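Local coordinates for ribonucleoside-diphosphate reductase (Pseudomonas aeruginosa, PDB 5IM3), which probably reduces ribonucleoside diphosphates to deoxyribonucleotides for DNA synthesis, as the large chain of a class I ribonucleotide reductase that binds dATP, at residues A696-Y710 with L753-M767. Numbering follows the deposited sequence.
Sequences AIQASCDLADERGAY and LRERVQKGIRNSNIM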
loop_
_atom_site.group_PDB
_atom_site.type_symbol
_atom_site.label_atom_id
_atom_site.label_comp_id
_atom_site.label_asym_id
_atom_site.label_seq_id
_atom_site.Cartn_x
_atom_site.Cartn_y
_atom_site.Cartn_z
ATOM N N ALA A 696 23.686 30.591 40.699
ATOM C CA ALA A 696 23.892 31.457 39.544
ATOM C C ALA A 696 23.306 32.840 39.796
ATOM O O ALA A 696 23.962 33.862 39.559
ATOM C CB ALA A 696 23.276 30.819 38.297
ATOM N N ILE A 697 22.071 32.894 40.296
ATOM C CA ILE A 697 21.463 34.181 40.612
ATOM C C ILE A 697 22.262 34.887 41.699
ATOM O O ILE A 697 22.518 36.094 41.618
ATOM C CB ILE A 697 19.987 33.986 41.011
ATOM C CG1 ILE A 697 19.180 33.508 39.794
ATOM C CG2 ILE A 697 19.401 35.286 41.574
ATOM C CD1 ILE A 697 17.732 33.174 40.090
ATOM N N GLN A 698 22.678 34.144 42.730
ATOM C CA GLN A 698 23.475 34.744 43.795
ATOM C C GLN A 698 24.798 35.279 43.261
ATOM O O GLN A 698 25.266 36.342 43.690
ATOM C CB GLN A 698 23.721 33.720 44.903
ATOM C CG GLN A 698 24.457 34.281 46.102
ATOM C CD GLN A 698 24.700 33.246 47.178
ATOM O OE1 GLN A 698 25.084 32.113 46.888
ATOM N NE2 GLN A 698 24.471 33.626 48.429
ATOM N N ALA A 699 25.418 34.556 42.323
ATOM C CA ALA A 699 26.673 35.017 41.736
ATOM C C ALA A 699 26.477 36.316 40.965
ATOM O O ALA A 699 27.332 37.209 41.008
ATOM C CB ALA A 699 27.255 33.941 40.820
ATOM N N SER A 700 25.360 36.440 40.247
ATOM C CA SER A 700 25.102 37.668 39.507
ATOM C C SER A 700 24.963 38.860 40.447
ATOM O O SER A 700 25.350 39.978 40.090
ATOM C CB SER A 700 23.847 37.506 38.645
ATOM O OG SER A 700 23.871 38.384 37.533
ATOM N N CYS A 701 24.420 38.642 41.649
ATOM C CA CYS A 701 24.352 39.714 42.637
ATOM C C CYS A 701 25.745 40.140 43.087
ATOM O O CYS A 701 25.984 41.323 43.354
ATOM C CB CYS A 701 23.522 39.272 43.845
ATOM S SG CYS A 701 21.790 38.892 43.502
ATOM N N ASP A 702 26.674 39.186 43.193
ATOM C CA ASP A 702 28.028 39.522 43.625
ATOM C C ASP A 702 28.744 40.374 42.584
ATOM O O ASP A 702 29.466 41.314 42.934
ATOM C CB ASP A 702 28.821 38.246 43.911
ATOM C CG ASP A 702 28.204 37.407 45.014
ATOM O OD1 ASP A 702 27.348 37.932 45.757
ATOM O OD2 ASP A 702 28.580 36.222 45.138
ATOM N N LEU A 703 28.559 40.058 41.300
ATOM C CA LEU A 703 29.148 40.881 40.247
ATOM C C LEU A 703 28.527 42.274 40.224
ATOM O O LEU A 703 29.220 43.261 39.949
ATOM C CB LEU A 703 28.985 40.196 38.892
ATOM C CG LEU A 703 29.652 38.825 38.761
ATOM C CD1 LEU A 703 29.346 38.218 37.401
ATOM C CD2 LEU A 703 31.162 38.916 38.979
ATOM N N ALA A 704 27.229 42.375 40.516
ATOM C CA ALA A 704 26.589 43.685 40.573
ATOM C C ALA A 704 27.195 44.545 41.673
ATOM O O ALA A 704 27.339 45.763 41.512
ATOM C CB ALA A 704 25.085 43.527 40.790
ATOM N N ASP A 705 27.552 43.929 42.803
ATOM C CA ASP A 705 28.187 44.680 43.881
ATOM C C ASP A 705 29.568 45.176 43.476
ATOM O O ASP A 705 29.999 46.242 43.928
ATOM C CB ASP A 705 28.287 43.813 45.138
ATOM C CG ASP A 705 26.930 43.394 45.671
ATOM O OD1 ASP A 705 25.957 44.158 45.505
ATOM O OD2 ASP A 705 26.838 42.299 46.264
ATOM N N GLU A 706 30.267 44.426 42.624
ATOM C CA GLU A 706 31.636 44.746 42.240
ATOM C C GLU A 706 31.709 45.573 40.962
ATOM O O GLU A 706 32.580 46.439 40.835
ATOM C CB GLU A 706 32.437 43.451 42.062
ATOM C CG GLU A 706 33.891 43.652 41.661
ATOM C CD GLU A 706 34.596 42.344 41.358
ATOM O OE1 GLU A 706 34.127 41.286 41.835
ATOM O OE2 GLU A 706 35.613 42.372 40.634
ATOM N N ARG A 707 30.816 45.320 40.007
ATOM C CA ARG A 707 30.861 45.977 38.710
ATOM C C ARG A 707 29.666 46.877 38.444
ATOM O O ARG A 707 29.703 47.654 37.483
ATOM C CB ARG A 707 30.957 44.922 37.595
ATOM C CG ARG A 707 32.208 44.060 37.689
ATOM C CD ARG A 707 32.168 42.852 36.765
ATOM N NE ARG A 707 33.469 42.195 36.714
ATOM C CZ ARG A 707 33.728 41.064 36.065
ATOM N NH1 ARG A 707 32.770 40.435 35.397
ATOM N NH2 ARG A 707 34.954 40.558 36.091
ATOM N N GLY A 708 28.626 46.804 39.260
ATOM C CA GLY A 708 27.396 47.530 38.995
ATOM C C GLY A 708 26.416 46.710 38.181
ATOM O O GLY A 708 26.785 45.875 37.356
ATOM N N ALA A 709 25.132 46.948 38.432
ATOM C CA ALA A 709 24.090 46.268 37.683
ATOM C C ALA A 709 24.103 46.727 36.226
ATOM O O ALA A 709 24.606 47.804 35.890
ATOM C CB ALA A 709 22.722 46.532 38.311
ATOM N N TYR A 710 23.549 45.890 35.352
ATOM C CA TYR A 710 23.486 46.251 33.944
ATOM C C TYR A 710 22.556 47.447 33.747
ATOM O O TYR A 710 21.687 47.734 34.575
ATOM C CB TYR A 710 23.043 45.059 33.087
ATOM C CG TYR A 710 21.669 44.488 33.385
ATOM C CD1 TYR A 710 21.475 43.599 34.438
ATOM C CD2 TYR A 710 20.572 44.806 32.589
ATOM C CE1 TYR A 710 20.225 43.066 34.705
ATOM C CE2 TYR A 710 19.318 44.275 32.848
ATOM C CZ TYR A 710 19.151 43.404 33.906
ATOM O OH TYR A 710 17.908 42.870 34.166
ATOM N N LEU A 753 17.093 35.670 49.073
ATOM C CA LEU A 753 17.684 35.996 47.780
ATOM C C LEU A 753 16.750 36.860 46.941
ATOM O O LEU A 753 17.216 37.715 46.180
ATOM C CB LEU A 753 18.044 34.714 47.030
ATOM C CG LEU A 753 18.821 34.900 45.724
ATOM C CD1 LEU A 753 20.156 35.590 45.977
ATOM C CD2 LEU A 753 19.033 33.560 45.032
ATOM N N ARG A 754 15.436 36.656 47.065
ATOM C CA ARG A 754 14.481 37.519 46.381
ATOM C C ARG A 754 14.596 38.968 46.837
ATOM O O ARG A 754 14.157 39.870 46.116
ATOM C CB ARG A 754 13.054 37.008 46.609
ATOM C CG ARG A 754 11.972 37.811 45.889
ATOM C CD ARG A 754 10.584 37.227 46.117
ATOM N NE ARG A 754 10.398 35.960 45.411
ATOM C CZ ARG A 754 10.548 34.756 45.957
ATOM N NH1 ARG A 754 10.886 34.627 47.233
ATOM N NH2 ARG A 754 10.356 33.668 45.222
ATOM N N GLU A 755 15.183 39.211 48.011
ATOM C CA GLU A 755 15.372 40.576 48.484
ATOM C C GLU A 755 16.633 41.192 47.892
ATOM O O GLU A 755 16.605 42.324 47.395
ATOM C CB GLU A 755 15.432 40.597 50.012
ATOM C CG GLU A 755 15.391 41.990 50.622
ATOM C CD GLU A 755 15.617 41.976 52.121
ATOM O OE1 GLU A 755 16.341 41.080 52.606
ATOM O OE2 GLU A 755 15.069 42.858 52.814
ATOM N N ARG A 756 17.751 40.459 47.931
ATOM C CA ARG A 756 19.009 41.009 47.433
ATOM C C ARG A 756 18.965 41.253 45.932
ATOM O O ARG A 756 19.643 42.159 45.434
ATOM C CB ARG A 756 20.176 40.079 47.772
ATOM C CG ARG A 756 21.509 40.537 47.171
ATOM C CD ARG A 756 22.696 40.206 48.065
ATOM N NE ARG A 756 23.250 38.878 47.807
ATOM C CZ ARG A 756 24.445 38.637 47.270
ATOM N NH1 ARG A 756 25.255 39.627 46.914
ATOM N NH2 ARG A 756 24.838 37.384 47.095
ATOM N N VAL A 757 18.188 40.458 45.197
ATOM C CA VAL A 757 18.127 40.631 43.749
ATOM C C VAL A 757 17.525 41.986 43.404
ATOM O O VAL A 757 17.953 42.646 42.449
ATOM C CB VAL A 757 17.337 39.479 43.104
ATOM C CG1 VAL A 757 15.914 39.446 43.626
ATOM C CG2 VAL A 757 17.337 39.613 41.596
ATOM N N GLN A 758 16.528 42.429 44.175
ATOM C CA GLN A 758 15.882 43.702 43.879
ATOM C C GLN A 758 16.844 44.873 44.005
ATOM O O GLN A 758 16.559 45.955 43.482
ATOM C CB GLN A 758 14.677 43.907 44.800
ATOM C CG GLN A 758 13.605 42.842 44.636
ATOM C CD GLN A 758 12.448 43.021 45.593
ATOM O OE1 GLN A 758 11.970 44.133 45.807
ATOM N NE2 GLN A 758 11.995 41.922 46.183
ATOM N N LYS A 759 17.979 44.679 44.679
ATOM C CA LYS A 759 18.990 45.719 44.797
ATOM C C LYS A 759 19.922 45.779 43.593
ATOM O O LYS A 759 20.639 46.773 43.437
ATOM C CB LYS A 759 19.803 45.503 46.075
ATOM C CG LYS A 759 19.006 45.771 47.348
ATOM C CD LYS A 759 19.435 44.872 48.502
ATOM C CE LYS A 759 20.870 45.123 48.931
ATOM N NZ LYS A 759 21.281 44.192 50.017
ATOM N N GLY A 760 19.929 44.756 42.740
ATOM C CA GLY A 760 20.742 44.782 41.539
ATOM C C GLY A 760 21.416 43.464 41.224
ATOM O O GLY A 760 21.944 42.799 42.121
ATOM N N ILE A 761 21.395 43.066 39.951
ATOM C CA ILE A 761 22.219 41.965 39.476
ATOM C C ILE A 761 22.937 42.410 38.211
ATOM O O ILE A 761 22.586 43.412 37.581
ATOM C CB ILE A 761 21.423 40.664 39.215
ATOM C CG1 ILE A 761 20.351 40.868 38.148
ATOM C CG2 ILE A 761 20.796 40.167 40.501
ATOM C CD1 ILE A 761 19.661 39.575 37.773
ATOM N N ARG A 762 23.958 41.641 37.847
ATOM C CA ARG A 762 24.873 42.015 36.781
ATOM C C ARG A 762 24.393 41.586 35.402
ATOM O O ARG A 762 24.876 42.128 34.402
ATOM C CB ARG A 762 26.252 41.403 37.066
ATOM C CG ARG A 762 27.330 41.666 36.024
ATOM C CD ARG A 762 27.648 43.142 35.876
ATOM N NE ARG A 762 28.781 43.344 34.980
ATOM C CZ ARG A 762 29.233 44.531 34.596
ATOM N NH1 ARG A 762 28.644 45.638 35.025
ATOM N NH2 ARG A 762 30.276 44.608 33.781
ATOM N N ASN A 763 23.450 40.646 35.321
ATOM C CA ASN A 763 23.098 40.020 34.055
ATOM C C ASN A 763 21.586 39.888 33.929
ATOM O O ASN A 763 20.918 39.437 34.865
ATOM C CB ASN A 763 23.757 38.642 33.943
ATOM C CG ASN A 763 25.241 38.680 34.243
ATOM O OD1 ASN A 763 25.675 38.360 35.351
ATOM N ND2 ASN A 763 26.031 39.073 33.252
ATOM N N SER A 764 21.053 40.269 32.764
ATOM C CA SER A 764 19.611 40.203 32.539
ATOM C C SER A 764 19.118 38.766 32.462
ATOM O O SER A 764 17.995 38.472 32.890
ATOM C CB SER A 764 19.241 40.950 31.254
ATOM O OG SER A 764 19.904 40.390 30.133
ATOM N N ASN A 765 19.927 37.870 31.909
ATOM C CA ASN A 765 19.631 36.449 31.858
ATOM C C ASN A 765 20.882 35.693 32.283
ATOM O O ASN A 765 22.005 36.127 32.008
ATOM C CB ASN A 765 19.183 36.009 30.451
ATOM C CG ASN A 765 17.791 36.514 30.088
ATOM O OD1 ASN A 765 16.801 35.794 30.233
ATOM N ND2 ASN A 765 17.713 37.752 29.606
ATOM N N ILE A 766 20.683 34.562 32.965
ATOM C CA ILE A 766 21.772 33.814 33.584
ATOM C C ILE A 766 21.937 32.435 32.958
ATOM O O ILE A 766 23.054 32.014 32.642
ATOM C CB ILE A 766 21.571 33.685 35.110
ATOM C CG1 ILE A 766 21.124 35.005 35.748
ATOM C CG2 ILE A 766 22.866 33.211 35.750
ATOM C CD1 ILE A 766 22.194 36.042 35.819
ATOM N N MET A 767 20.836 31.703 32.794
ATOM C CA MET A 767 20.886 30.269 32.553
ATOM C C MET A 767 20.252 29.898 31.220
ATOM O O MET A 767 19.235 30.470 30.816
ATOM C CB MET A 767 20.179 29.520 33.674
ATOM C CG MET A 767 20.703 29.868 35.049
ATOM S SD MET A 767 19.555 29.369 36.330
ATOM C CE MET A 767 19.744 27.591 36.244
#
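Helix 696-707 and the short helix 753-757 pack at 10.2 Å between axes, their N-to-C directions 33° apart, within the ten-stranded alpha-beta barrel domain of ribonucleotide reductase. After G760, which takes positive phi, the chain of 753-767 turns back along helix 696-707, C701 and I761 approaching to 4.4 Å between CA atoms; 765-766 then runs beside strand 659-663 through N765-V658 and I766-L660 backbone hydrogen bonds. R762 N donates to S700 O (3.1 Å) from above the carbonyl plane, on the face opposite A704 N, the donor of the helical bond. With OG swung roughly anti to its backbone N (chi1 -155°), S700 turns its hydroxyl toward the returning chain and donates to N763 OD1 at 2.8 Å. Between the helices the R756 side chain is a knob among Q698, C701, D702 and D705. Its chain bends at chi2 and chi3, laying one guanidinium face on C701 CB while NH1 and NH2 both grip D702 OD1; D705 OD2 completes the salt-bridge network at the edge, near NH1. Next to it, C701 SG meets I761 CG2 at 3.4 Å. At the far end, R707 CB lies over the centre of the R762 guanidinium; D635 of helix 620-640 salt-bridges R762 NE and R707 NH1, probably offsetting their like charges, while N636 and E334 hold R707 NH2. R762 NH1 reaches G708 O at 3.0 Å. The Y710 ring lies against 761-764, with S764 CB over its face in a CH-pi contact, 4.0 Å from the ring centroid.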